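Side-chain contact in SusD superfamily protein (Bacteroides thetaiotaomicron, PDB 3MCX), which is of unknown function but, as a SusD-family protein of the bacterial outer membrane, probably binds glycans at the cell surface for uptake: residues N135-F140 against S170-C175. Residues are numbered along the deposited sequence; the frame is centred on the assembly and turned at random.
Sequences NLTRLF and STVAQC
T137, in the last turns of helix 115-140, faces V172 and C175 in the first turn of helix 172-186, and the two backbones come closest at T137 and V172, whose CA atoms are 6.5 Å apart. The T137 side chain points at the other helix; its hydroxyl branch lies against C175, while the methyl fits between V172 and C175. The methyl is placed anti to the backbone N (chi1 -58° for OG1), and T137 CG2 lies 4.0 Å from V172 CG1, the two side chains crossing at a slant. T137 CG2 is also 3.9 Å from C175 CB. Closer still is the hydroxyl: T137 OG1 sits 3.2 Å from C175 CB and 3.7 Å from C175 SG, so the oxygen rests against the root of the cysteine side chain. That hydroxyl is hydrogen-bonded back along its own helix to the carbonyl of L133, which satisfies a polar atom in a buried place and lets T137 pack much as an apolar residue would. With an alanine here, which has neither hydroxyl nor methyl, a gap would probably open beside V172 and C175, and the L133 carbonyl would be left without its side-chain donor. Behind V172 and C175 the helix start is fixed by a capping box: Q174 N donates to T171 OG1 at 3.0 Å, while T171 N donates to Q174 OE1 at 2.9 Å. V154, in the helix-free connection between the two segments, also touches T137. In this largely helical SusD-family protein the contact thus joins the C-terminal end of helix 115-140 to the start of helix 172-186. With the threonine's polar need met within its own helix, it is a small apolar junction made by one threonine against V172 and C175.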
loop_
_atom_site.group_PDB
_atom_site.type_symbol
_atom_site.label_atom_id
_atom_site.label_comp_id
_atom_site.label_asym_id
_atom_site.label_seq_id
_atom_site.Cartn_x
_atom_site.Cartn_y
_atom_site.Cartn_z
ATOM N N ASN A 135 -1.233 -6.155 -6.410
ATOM C CA ASN A 135 -1.610 -6.371 -5.012
ATOM C C ASN A 135 -1.739 -7.839 -4.665
ATOM O O ASN A 135 -1.242 -8.293 -3.628
ATOM C CB ASN A 135 -2.893 -5.603 -4.707
ATOM C CG ASN A 135 -2.658 -4.090 -4.643
ATOM O OD1 ASN A 135 -1.603 -3.634 -4.176
ATOM N ND2 ASN A 135 -3.648 -3.306 -5.085
ATOM N N LEU A 136 -2.404 -8.619 -5.526
ATOM C CA LEU A 136 -2.499 -10.056 -5.282
ATOM C C LEU A 136 -1.119 -10.740 -5.297
ATOM O O LEU A 136 -0.837 -11.607 -4.491
ATOM C CB LEU A 136 -3.403 -10.725 -6.309
ATOM C CG LEU A 136 -4.898 -10.448 -6.119
ATOM C CD1 LEU A 136 -5.629 -10.661 -7.427
ATOM C CD2 LEU A 136 -5.459 -11.330 -5.010
ATOM N N THR A 137 -0.296 -10.358 -6.267
ATOM C CA THR A 137 0.965 -11.006 -6.484
ATOM C C THR A 137 1.885 -10.778 -5.278
ATOM O O THR A 137 2.633 -11.671 -4.881
ATOM C CB THR A 137 1.620 -10.537 -7.807
ATOM O OG1 THR A 137 0.735 -10.814 -8.892
ATOM C CG2 THR A 137 2.957 -11.227 -8.034
ATOM N N ARG A 138 1.859 -9.582 -4.718
ATOM C CA ARG A 138 2.780 -9.270 -3.648
ATOM C C ARG A 138 2.313 -9.860 -2.315
ATOM O O ARG A 138 3.164 -10.092 -1.469
ATOM C CB ARG A 138 3.041 -7.755 -3.594
ATOM C CG ARG A 138 1.921 -6.961 -3.107
ATOM C CD ARG A 138 2.023 -5.476 -3.541
ATOM N NE ARG A 138 3.286 -4.785 -3.352
ATOM C CZ ARG A 138 3.431 -3.504 -2.926
ATOM N NH1 ARG A 138 2.397 -2.780 -2.517
ATOM N NH2 ARG A 138 4.607 -2.938 -2.936
ATOM N N LEU A 139 1.017 -10.176 -2.157
ATOM C CA LEU A 139 0.537 -10.876 -0.954
ATOM C C LEU A 139 0.757 -12.369 -1.052
ATOM O O LEU A 139 1.158 -12.993 -0.065
ATOM C CB LEU A 139 -0.965 -10.625 -0.726
ATOM C CG LEU A 139 -1.252 -9.541 0.308
ATOM C CD1 LEU A 139 -0.765 -8.138 -0.131
ATOM C CD2 LEU A 139 -2.755 -9.555 0.663
ATOM N N PHE A 140 0.461 -12.961 -2.213
ATOM C CA PHE A 140 0.343 -14.399 -2.333
ATOM C C PHE A 140 1.532 -15.071 -3.027
ATOM O O PHE A 140 1.536 -16.293 -3.229
ATOM C CB PHE A 140 -0.988 -14.736 -3.044
ATOM C CG PHE A 140 -2.198 -14.374 -2.208
ATOM C CD1 PHE A 140 -2.612 -15.229 -1.209
ATOM C CD2 PHE A 140 -2.872 -13.171 -2.398
ATOM C CE1 PHE A 140 -3.715 -14.918 -0.390
ATOM C CE2 PHE A 140 -3.977 -12.835 -1.585
ATOM C CZ PHE A 140 -4.371 -13.722 -0.579
ATOM N N SER A 170 0.076 -18.240 -12.529
ATOM C CA SER A 170 1.212 -17.814 -13.363
ATOM C C SER A 170 2.379 -17.558 -12.433
ATOM O O SER A 170 2.180 -17.514 -11.211
ATOM C CB SER A 170 0.827 -16.583 -14.188
ATOM O OG SER A 170 -0.031 -16.940 -15.268
ATOM N N THR A 171 3.584 -17.403 -12.975
ATOM C CA THR A 171 4.716 -17.051 -12.104
ATOM C C THR A 171 4.637 -15.613 -11.657
ATOM O O THR A 171 3.949 -14.784 -12.278
ATOM C CB THR A 171 6.078 -17.281 -12.788
ATOM O OG1 THR A 171 6.252 -16.304 -13.844
ATOM C CG2 THR A 171 6.215 -18.711 -13.331
ATOM N N VAL A 172 5.362 -15.282 -10.589
ATOM C CA VAL A 172 5.471 -13.899 -10.162
ATOM C C VAL A 172 5.934 -12.991 -11.303
ATOM O O VAL A 172 5.378 -11.918 -11.526
ATOM C CB VAL A 172 6.399 -13.801 -8.926
ATOM C CG1 VAL A 172 6.769 -12.367 -8.608
ATOM C CG2 VAL A 172 5.689 -14.471 -7.670
ATOM N N ALA A 173 6.922 -13.435 -12.080
ATOM C CA ALA A 173 7.406 -12.603 -13.196
ATOM C C ALA A 173 6.320 -12.410 -14.271
ATOM O O ALA A 173 6.187 -11.311 -14.807
ATOM C CB ALA A 173 8.663 -13.202 -13.812
ATOM N N GLN A 174 5.558 -13.454 -14.598
ATOM C CA GLN A 174 4.483 -13.332 -15.560
ATOM C C GLN A 174 3.435 -12.342 -15.078
ATOM O O GLN A 174 2.912 -11.522 -15.845
ATOM C CB GLN A 174 3.865 -14.697 -15.810
ATOM C CG GLN A 174 4.720 -15.609 -16.684
ATOM C CD GLN A 174 4.169 -17.016 -16.799
ATOM O OE1 GLN A 174 3.602 -17.550 -15.832
ATOM N NE2 GLN A 174 4.345 -17.633 -17.955
ATOM N N CYS A 175 3.178 -12.372 -13.777
ATOM C CA CYS A 175 2.242 -11.431 -13.181
ATOM C C CYS A 175 2.761 -10.008 -13.286
ATOM O O CYS A 175 2.036 -9.107 -13.705
ATOM C CB CYS A 175 1.940 -11.823 -11.731
ATOM S SG CYS A 175 0.957 -13.328 -11.597
#